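Local structure of glycerate dehydrogenase/glyoxylate reductase (Thermus thermophilus, 2CUK) at residues A[1-7]-A[44-50]; A[66-70]-A[297-301]; A[9-13]-A[286-291]. The protein probably catalyses the NAD(P)H-dependent reduction of glyoxylate and hydroxypyruvate, as a member of the D-isomer specific 2-hydroxyacid dehydrogenase family. One frame throughout, in Å; residues are numbered along the deposited sequence.

Contact 1. Residues A[1-7]-A[44-50]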
loop_
_atom_site.group_PDB
_atom_site.type_symbol
_atom_site.label_atom_id
_atom_site.label_comp_id
_atom_site.label_asym_id
_atom_site.label_seq_id
_atom_site.Cartn_x
_atom_site.Cartn_y
_atom_site.Cartn_z
ATOM N N MET A 1 -5.093 45.441 -5.730
ATOM C CA MET A 1 -5.871 44.263 -5.254
ATOM C C MET A 1 -4.949 43.233 -4.611
ATOM O O MET A 1 -3.978 42.785 -5.220
ATOM C CB MET A 1 -6.622 43.621 -6.423
ATOM C CG MET A 1 -7.678 44.521 -7.053
ATOM S SD MET A 1 -8.471 43.756 -8.482
ATOM C CE MET A 1 -9.960 43.077 -7.737
ATOM N N ARG A 2 -5.264 42.861 -3.377
ATOM C CA ARG A 2 -4.462 41.889 -2.650
ATOM C C ARG A 2 -5.238 40.599 -2.408
ATOM O O ARG A 2 -6.446 40.624 -2.158
ATOM C CB ARG A 2 -4.010 42.486 -1.313
ATOM C CG ARG A 2 -3.120 41.575 -0.480
ATOM C CD ARG A 2 -2.524 42.323 0.706
ATOM N NE ARG A 2 -3.545 42.779 1.646
ATOM C CZ ARG A 2 -4.277 41.971 2.406
ATOM N NH1 ARG A 2 -4.104 40.656 2.344
ATOM N NH2 ARG A 2 -5.185 42.476 3.231
ATOM N N VAL A 3 -4.535 39.475 -2.495
ATOM C CA VAL A 3 -5.131 38.163 -2.273
ATOM C C VAL A 3 -4.438 37.491 -1.092
ATOM O O VAL A 3 -3.209 37.494 -1.000
ATOM C CB VAL A 3 -4.985 37.255 -3.521
ATOM C CG1 VAL A 3 -5.514 35.854 -3.216
ATOM C CG2 VAL A 3 -5.746 37.857 -4.692
ATOM N N LEU A 4 -5.229 36.925 -0.187
ATOM C CA LEU A 4 -4.684 36.250 0.980
ATOM C C LEU A 4 -4.828 34.733 0.875
ATOM O O LEU A 4 -5.928 34.213 0.680
ATOM C CB LEU A 4 -5.378 36.739 2.253
ATOM C CG LEU A 4 -4.955 36.057 3.556
ATOM C CD1 LEU A 4 -3.461 36.251 3.780
ATOM C CD2 LEU A 4 -5.745 36.631 4.715
ATOM N N VAL A 5 -3.701 34.037 0.992
ATOM C CA VAL A 5 -3.667 32.581 0.941
ATOM C C VAL A 5 -3.232 32.172 2.345
ATOM O O VAL A 5 -2.115 32.471 2.769
ATOM C CB VAL A 5 -2.642 32.081 -0.099
ATOM C CG1 VAL A 5 -2.777 30.575 -0.281
ATOM C CG2 VAL A 5 -2.853 32.803 -1.423
ATOM N N THR A 6 -4.128 31.499 3.062
ATOM C CA THR A 6 -3.879 31.097 4.442
ATOM C C THR A 6 -2.743 30.113 4.708
ATOM O O THR A 6 -2.335 29.944 5.856
ATOM C CB THR A 6 -5.159 30.540 5.080
ATOM O OG1 THR A 6 -5.567 29.357 4.381
ATOM C CG2 THR A 6 -6.277 31.582 5.009
ATOM N N ARG A 7 -2.237 29.465 3.664
ATOM C CA ARG A 7 -1.139 28.509 3.822
ATOM C C ARG A 7 -0.271 28.478 2.570
ATOM O O ARG A 7 -0.727 28.831 1.484
ATOM C CB ARG A 7 -1.680 27.096 4.072
ATOM C CG ARG A 7 -2.487 26.921 5.343
ATOM C CD ARG A 7 -1.638 27.076 6.598
ATOM N NE ARG A 7 -2.409 26.724 7.789
ATOM C CZ ARG A 7 -3.501 27.366 8.192
ATOM N NH1 ARG A 7 -3.953 28.409 7.503
ATOM N NH2 ARG A 7 -4.159 26.953 9.267
ATOM N N ALA A 44 -8.440 42.676 1.664
ATOM C CA ALA A 44 -8.216 41.692 0.607
ATOM C C ALA A 44 -9.436 41.507 -0.291
ATOM O O ALA A 44 -10.564 41.431 0.184
ATOM C CB ALA A 44 -7.821 40.354 1.218
ATOM N N VAL A 45 -9.200 41.430 -1.595
ATOM C CA VAL A 45 -10.284 41.244 -2.551
ATOM C C VAL A 45 -10.514 39.756 -2.824
ATOM O O VAL A 45 -11.598 39.356 -3.246
ATOM C CB VAL A 45 -9.975 41.962 -3.885
ATOM C CG1 VAL A 45 -8.790 41.305 -4.575
ATOM C CG2 VAL A 45 -11.199 41.936 -4.780
ATOM N N GLY A 46 -9.488 38.944 -2.575
ATOM C CA GLY A 46 -9.598 37.511 -2.797
ATOM C C GLY A 46 -9.028 36.708 -1.642
ATOM O O GLY A 46 -8.089 37.148 -0.979
ATOM N N LEU A 47 -9.589 35.528 -1.396
ATOM C CA LEU A 47 -9.124 34.676 -0.303
ATOM C C LEU A 47 -9.104 33.200 -0.682
ATOM O O LEU A 47 -10.063 32.689 -1.262
ATOM C CB LEU A 47 -10.020 34.856 0.928
ATOM C CG LEU A 47 -9.715 33.961 2.134
ATOM C CD1 LEU A 47 -8.409 34.400 2.776
ATOM C CD2 LEU A 47 -10.852 34.033 3.143
ATOM N N ILE A 48 -8.001 32.526 -0.355
ATOM C CA ILE A 48 -7.859 31.094 -0.618
ATOM C C ILE A 48 -7.538 30.435 0.720
ATOM O O ILE A 48 -6.381 30.390 1.138
ATOM C CB ILE A 48 -6.713 30.790 -1.600
ATOM C CG1 ILE A 48 -6.966 31.492 -2.934
ATOM C CG2 ILE A 48 -6.605 29.278 -1.808
ATOM C CD1 ILE A 48 -5.803 31.421 -3.896
ATOM N N PRO A 49 -8.566 29.924 1.416
ATOM C CA PRO A 49 -8.395 29.271 2.714
ATOM C C PRO A 49 -8.262 27.761 2.600
ATOM O O PRO A 49 -8.343 27.203 1.501
ATOM C CB PRO A 49 -9.667 29.662 3.444
ATOM C CG PRO A 49 -10.688 29.508 2.347
ATOM C CD PRO A 49 -9.999 30.104 1.113
ATOM N N THR A 50 -8.061 27.118 3.749
ATOM C CA THR A 50 -7.943 25.666 3.844
ATOM C C THR A 50 -8.993 25.192 4.843
ATOM O O THR A 50 -9.681 26.009 5.458
ATOM C CB THR A 50 -6.547 25.217 4.358
ATOM O OG1 THR A 50 -6.346 25.700 5.693
ATOM C CG2 THR A 50 -5.444 25.741 3.454
#

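Contact 2. Residues A[66-70]-A[297-301]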
loop_
_atom_site.group_PDB
_atom_site.type_symbol
_atom_site.label_atom_id
_atom_site.label_comp_id
_atom_site.label_asym_id
_atom_site.label_seq_id
_atom_site.Cartn_x
_atom_site.Cartn_y
_atom_site.Cartn_z
ATOM N N LEU A 66 -14.328 41.883 0.148
ATOM C CA LEU A 66 -13.979 40.541 -0.315
ATOM C C LEU A 66 -14.952 40.133 -1.418
ATOM O O LEU A 66 -16.165 40.224 -1.239
ATOM C CB LEU A 66 -14.059 39.549 0.850
ATOM C CG LEU A 66 -13.621 38.103 0.594
ATOM C CD1 LEU A 66 -12.145 38.065 0.237
ATOM C CD2 LEU A 66 -13.884 37.264 1.829
ATOM N N LYS A 67 -14.420 39.683 -2.552
ATOM C CA LYS A 67 -15.256 39.283 -3.682
ATOM C C LYS A 67 -15.389 37.774 -3.863
ATOM O O LYS A 67 -16.420 37.287 -4.326
ATOM C CB LYS A 67 -14.711 39.880 -4.983
ATOM C CG LYS A 67 -14.627 41.399 -4.997
ATOM C CD LYS A 67 -14.119 41.932 -6.334
ATOM C CE LYS A 67 -15.185 41.863 -7.425
ATOM N NZ LYS A 67 -15.602 40.473 -7.760
ATOM N N VAL A 68 -14.351 37.030 -3.500
ATOM C CA VAL A 68 -14.392 35.589 -3.679
ATOM C C VAL A 68 -13.588 34.799 -2.665
ATOM O O VAL A 68 -12.508 35.210 -2.238
ATOM C CB VAL A 68 -13.884 35.206 -5.086
ATOM C CG1 VAL A 68 -12.468 35.732 -5.280
ATOM C CG2 VAL A 68 -13.915 33.694 -5.269
ATOM N N ILE A 69 -14.144 33.658 -2.284
ATOM C CA ILE A 69 -13.491 32.744 -1.364
ATOM C C ILE A 69 -13.267 31.477 -2.187
ATOM O O ILE A 69 -14.182 30.671 -2.362
ATOM C CB ILE A 69 -14.387 32.412 -0.149
ATOM C CG1 ILE A 69 -14.672 33.684 0.655
ATOM C CG2 ILE A 69 -13.700 31.376 0.735
ATOM C CD1 ILE A 69 -15.604 33.462 1.828
ATOM N N ALA A 70 -12.060 31.331 -2.726
ATOM C CA ALA A 70 -11.717 30.165 -3.531
ATOM C C ALA A 70 -11.069 29.131 -2.622
ATOM O O ALA A 70 -9.864 29.176 -2.357
ATOM C CB ALA A 70 -10.762 30.558 -4.656
ATOM N N LEU A 297 -10.706 31.858 -8.532
ATOM C CA LEU A 297 -10.517 33.197 -7.987
ATOM C C LEU A 297 -10.353 34.240 -9.092
ATOM O O LEU A 297 -11.027 35.268 -9.077
ATOM C CB LEU A 297 -9.311 33.228 -7.038
ATOM C CG LEU A 297 -9.023 34.552 -6.317
ATOM C CD1 LEU A 297 -8.349 34.281 -4.985
ATOM C CD2 LEU A 297 -8.155 35.447 -7.189
ATOM N N LEU A 298 -9.465 33.981 -10.049
ATOM C CA LEU A 298 -9.258 34.922 -11.146
ATOM C C LEU A 298 -10.550 35.133 -11.923
ATOM O O LEU A 298 -10.874 36.255 -12.310
ATOM C CB LEU A 298 -8.166 34.422 -12.099
ATOM C CG LEU A 298 -6.717 34.700 -11.686
ATOM C CD1 LEU A 298 -5.764 34.074 -12.692
ATOM C CD2 LEU A 298 -6.492 36.201 -11.608
ATOM N N ALA A 299 -11.284 34.048 -12.150
ATOM C CA ALA A 299 -12.544 34.120 -12.882
ATOM C C ALA A 299 -13.473 35.166 -12.269
ATOM O O ALA A 299 -13.980 36.043 -12.969
ATOM C CB ALA A 299 -13.226 32.760 -12.888
ATOM N N VAL A 300 -13.688 35.073 -10.960
ATOM C CA VAL A 300 -14.565 36.011 -10.271
ATOM C C VAL A 300 -14.024 37.439 -10.318
ATOM O O VAL A 300 -14.787 38.386 -10.491
ATOM C CB VAL A 300 -14.781 35.606 -8.796
ATOM C CG1 VAL A 300 -15.666 36.630 -8.096
ATOM C CG2 VAL A 300 -15.421 34.233 -8.724
ATOM N N LEU A 301 -12.712 37.597 -10.172
ATOM C CA LEU A 301 -12.120 38.930 -10.200
ATOM C C LEU A 301 -12.156 39.562 -11.588
ATOM O O LEU A 301 -12.033 40.778 -11.722
ATOM C CB LEU A 301 -10.677 38.891 -9.690
ATOM C CG LEU A 301 -10.468 38.473 -8.233
ATOM C CD1 LEU A 301 -9.005 38.680 -7.863
ATOM C CD2 LEU A 301 -11.364 39.293 -7.311
#

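Contact 3. Residues A[9-13]-A[286-291]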
loop_
_atom_site.group_PDB
_atom_site.type_symbol
_atom_site.label_atom_id
_atom_site.label_comp_id
_atom_site.label_asym_id
_atom_site.label_seq_id
_atom_site.Cartn_x
_atom_site.Cartn_y
_atom_site.Cartn_z
ATOM N N LEU A 9 1.477 26.925 -0.590
ATOM C CA LEU A 9 1.025 25.882 -1.503
ATOM C C LEU A 9 2.154 25.344 -2.372
ATOM O O LEU A 9 3.100 26.064 -2.694
ATOM C CB LEU A 9 -0.084 26.421 -2.410
ATOM C CG LEU A 9 -1.274 27.118 -1.741
ATOM C CD1 LEU A 9 -2.239 27.595 -2.819
ATOM C CD2 LEU A 9 -1.974 26.166 -0.775
ATOM N N PRO A 10 2.065 24.065 -2.767
ATOM C CA PRO A 10 3.086 23.439 -3.606
ATOM C C PRO A 10 2.887 23.859 -5.056
ATOM O O PRO A 10 1.756 24.093 -5.489
ATOM C CB PRO A 10 2.826 21.956 -3.394
ATOM C CG PRO A 10 1.330 21.914 -3.308
ATOM C CD PRO A 10 1.016 23.093 -2.404
ATOM N N GLY A 11 3.981 23.955 -5.804
ATOM C CA GLY A 11 3.876 24.355 -7.195
ATOM C C GLY A 11 3.883 25.866 -7.338
ATOM O O GLY A 11 3.978 26.586 -6.345
ATOM N N LYS A 12 3.771 26.348 -8.571
ATOM C CA LYS A 12 3.783 27.782 -8.828
ATOM C C LYS A 12 2.475 28.321 -9.397
ATOM O O LYS A 12 2.470 29.330 -10.101
ATOM C CB LYS A 12 4.935 28.134 -9.774
ATOM C CG LYS A 12 6.314 28.040 -9.133
ATOM C CD LYS A 12 7.407 28.436 -10.116
ATOM C CE LYS A 12 8.740 28.633 -9.413
ATOM N NZ LYS A 12 8.675 29.732 -8.404
ATOM N N ALA A 13 1.365 27.660 -9.081
ATOM C CA ALA A 13 0.062 28.096 -9.568
ATOM C C ALA A 13 -0.210 29.550 -9.196
ATOM O O ALA A 13 -0.863 30.278 -9.941
ATOM C CB ALA A 13 -1.038 27.193 -9.009
ATOM N N ARG A 286 -2.047 18.081 -5.201
ATOM C CA ARG A 286 -2.009 19.326 -4.439
ATOM C C ARG A 286 -1.680 20.544 -5.319
ATOM O O ARG A 286 -2.169 21.650 -5.066
ATOM C CB ARG A 286 -1.016 19.208 -3.273
ATOM C CG ARG A 286 -1.498 18.287 -2.129
ATOM C CD ARG A 286 -2.674 18.889 -1.362
ATOM N NE ARG A 286 -3.242 17.965 -0.371
ATOM C CZ ARG A 286 -2.654 17.620 0.772
ATOM N NH1 ARG A 286 -1.467 18.120 1.096
ATOM N NH2 ARG A 286 -3.251 16.765 1.596
ATOM N N GLU A 287 -0.865 20.345 -6.352
ATOM C CA GLU A 287 -0.524 21.443 -7.252
ATOM C C GLU A 287 -1.743 21.733 -8.120
ATOM O O GLU A 287 -2.053 22.887 -8.416
ATOM C CB GLU A 287 0.672 21.074 -8.136
ATOM C CG GLU A 287 1.928 20.701 -7.354
ATOM C CD GLU A 287 3.137 20.453 -8.247
ATOM O OE1 GLU A 287 2.957 19.951 -9.374
ATOM O OE2 GLU A 287 4.273 20.744 -7.816
ATOM N N ARG A 288 -2.439 20.672 -8.514
ATOM C CA ARG A 288 -3.635 20.791 -9.334
ATOM C C ARG A 288 -4.722 21.529 -8.552
ATOM O O ARG A 288 -5.443 22.358 -9.106
ATOM C CB ARG A 288 -4.114 19.396 -9.759
ATOM C CG ARG A 288 -5.408 19.375 -10.563
ATOM C CD ARG A 288 -5.318 20.225 -11.821
ATOM N NE ARG A 288 -6.584 20.226 -12.552
ATOM C CZ ARG A 288 -6.914 21.120 -13.478
ATOM N NH1 ARG A 288 -6.070 22.095 -13.794
ATOM N NH2 ARG A 288 -8.093 21.047 -14.081
ATOM N N MET A 289 -4.832 21.232 -7.261
ATOM C CA MET A 289 -5.814 21.896 -6.419
ATOM C C MET A 289 -5.546 23.397 -6.405
ATOM O O MET A 289 -6.476 24.203 -6.382
ATOM C CB MET A 289 -5.758 21.341 -4.992
ATOM C CG MET A 289 -6.455 19.991 -4.825
ATOM S SD MET A 289 -6.229 19.255 -3.190
ATOM C CE MET A 289 -7.003 20.504 -2.133
ATOM N N ALA A 290 -4.266 23.764 -6.419
ATOM C CA ALA A 290 -3.870 25.168 -6.414
ATOM C C ALA A 290 -4.282 25.837 -7.725
ATOM O O ALA A 290 -4.792 26.954 -7.718
ATOM C CB ALA A 290 -2.359 25.289 -6.211
ATOM N N GLU A 291 -4.060 25.149 -8.844
ATOM C CA GLU A 291 -4.419 25.683 -10.154
ATOM C C GLU A 291 -5.919 25.945 -10.246
ATOM O O GLU A 291 -6.347 26.971 -10.772
ATOM C CB GLU A 291 -4.038 24.704 -11.270
ATOM C CG GLU A 291 -2.601 24.231 -11.263
ATOM C CD GLU A 291 -2.311 23.275 -12.409
ATOM O OE1 GLU A 291 -3.123 22.349 -12.646
ATOM O OE2 GLU A 291 -1.268 23.446 -13.072
#

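Contact 1. Residues A[1-7]-A[44-50]
Leu4 and Leu47 both carry CG anti to the backbone N (chi1 177° in Leu4), which lays their side chains alongside each other, pointing the same way, with Leu47 CD1 3.9 Å from Leu4 CB. They belong to neighbouring parallel strands, 2-5 and 46-48, of the five-stranded flavodoxin-like sheet (order 2-1-3-4-5) at the core of what, as in relatives, is the substrate-binding domain. The axes of the two strand segments approach to 4.7 Å at 15°, and the bridges pair Val3 with Gly46, Leu4 with Leu47 and Val5 with Ile48. Both backbone polar atoms of Leu4 are used: its N donates to Gly46 O, and its O accepts from Ile48 N at 2.9 Å with a nearly straight N-H...O angle of 169°. Val45 N to Arg2 O and Thr6 N to Ile48 O continue the pairing at the two ends. On the other face, Ile48 CD1 lies 4.1 Å from Val5 CG2, and Leu297 of helix 283-301 covers Val3 and Ile48. A CB on Gly46 would lie 3.3 Å from Val3 CG2, a tight fit. Beyond the strands, Asp53 hydrogen-bonds to Thr6 OG1 and Thr50 OG1 and forms a salt bridge with Arg7. Arg7 NH1 also donates to Thr6 O, 2.8 Å away, from above the carbonyl plane. At the N-terminal end, Met1 CE presses on Val45 CG2 at 3.4 Å, closer than usual van der Waals contact.

Contact 2. Residues A[66-70]-A[297-301]
Val68 and Ala70 meet Leu297, Val300 and Leu301 without any ring, amide or guanidinium among their side chains, so the contact has no faces or edges to stack and is built from aliphatic branches. Strand 68-70 and the 297-301 end of helix 283-301 run nearly antiparallel, the axes of these short segments lying 8.6 Å apart at 166°, which is the strand-on-helix layering of an alpha/beta domain. Val68 has the largest share of the contact. Its chi1 of 58° puts CG1 between the backbone N and the carbonyl carbon and aims it at Leu297 CG, 3.8 Å away, the two side chains crossing at about a right angle, while CG2 is turned to Val300 CG2, also at 3.8 Å. An alanine here would lack both methyls and would probably open a gap between the strand and the helix, leaving Leu297 CG and Val300 CG2 without these neighbours. Two residues further along the strand, Ala70 CB rests on Leu297 CB at 3.9 Å. At the more exposed end, Lys67 crosses Leu301, its CD 3.9 Å from Leu301 CD2. The lysine chain then bends at chi3 and chi4, which brings NZ to 3.5 Å from Val300 O. No hydrogen bond joins the two segments; what joins them is mainly aliphatic packing. Strand 68-70 lies between strands 46-48 and 90-92; Leu297 also touches Leu17 of helix 15-19, while Val300 packs on Arg90 of strand 90-92.

Contact 3. Residues A[9-13]-A[286-291]
Pro10 and Ala13 are the main points at which the loop 9-13, which follows the first strand of the parallel alpha/beta domain, rests on helix 283-301 beside the subunit interface. The pyrrolidine of Pro10 crosses Arg286 obliquely and sets its CG 3.6 Å from Arg286 CB. Arg286 starts toward the loop but bends at chi2 (-69°), which carries its guanidinium away; there NH1 donates to Pro134 O of the second subunit, and NH2 is hydrogen-bonded to Ser280 OG. Tyr72 packs on Pro10 and hydrogen-bonds to Arg286 O, and the second subunit adds Pro134 against Leu9 and Leu138 against Pro10. One turn along the helix, Ala290 CB faces Ala13 CB at 3.6 Å and Leu9 CD1 at 4.1 Å. These small alanine side chains are consistent with a close approach of the backbones, the CA atoms of Ala13 and Glu291 being 5.1 Å apart. Glu287 runs past the loop backbone: with CG anti to the carbonyl carbon and the chain extended beyond, it passes Pro10 O and brings OE2 to 3.7 Å from Gly11 CA. Gly11 has phi 86° and psi -179°, angles at which a CB would jam against the preceding carbonyl oxygen; it would also lie 3.2 Å from Glu287 CG. Glu291 lays CG against Ala13 CB. No hydrogen bond crosses the contact. The loop thus runs from strand 2-5 into helix 15-19 against the side of helix 283-301.

All three contacts lie on the same side of the chain's centre, in the part of the fold built on the five-stranded sheet. Contacts 1 and 2, centres 9 Å apart, share that sheet: strands 46-48 and 68-70 are neighbours, joined by probable backbone hydrogen bonds such as Ala70 N to Leu47 O. Contacts 2 and 3, centres about 17 Å apart, use different stretches of helix 283-301, while the loop of contact 3 follows closely on residues 1-7. Along the chain, contact 1 closes before contact 2 opens, whereas contact 3 crosses both. Helix 283-301 thus returns to pack on one face of the N-terminal sheet, both ends of the chain building one domain, with contacts 1 and 3 beside the second subunit.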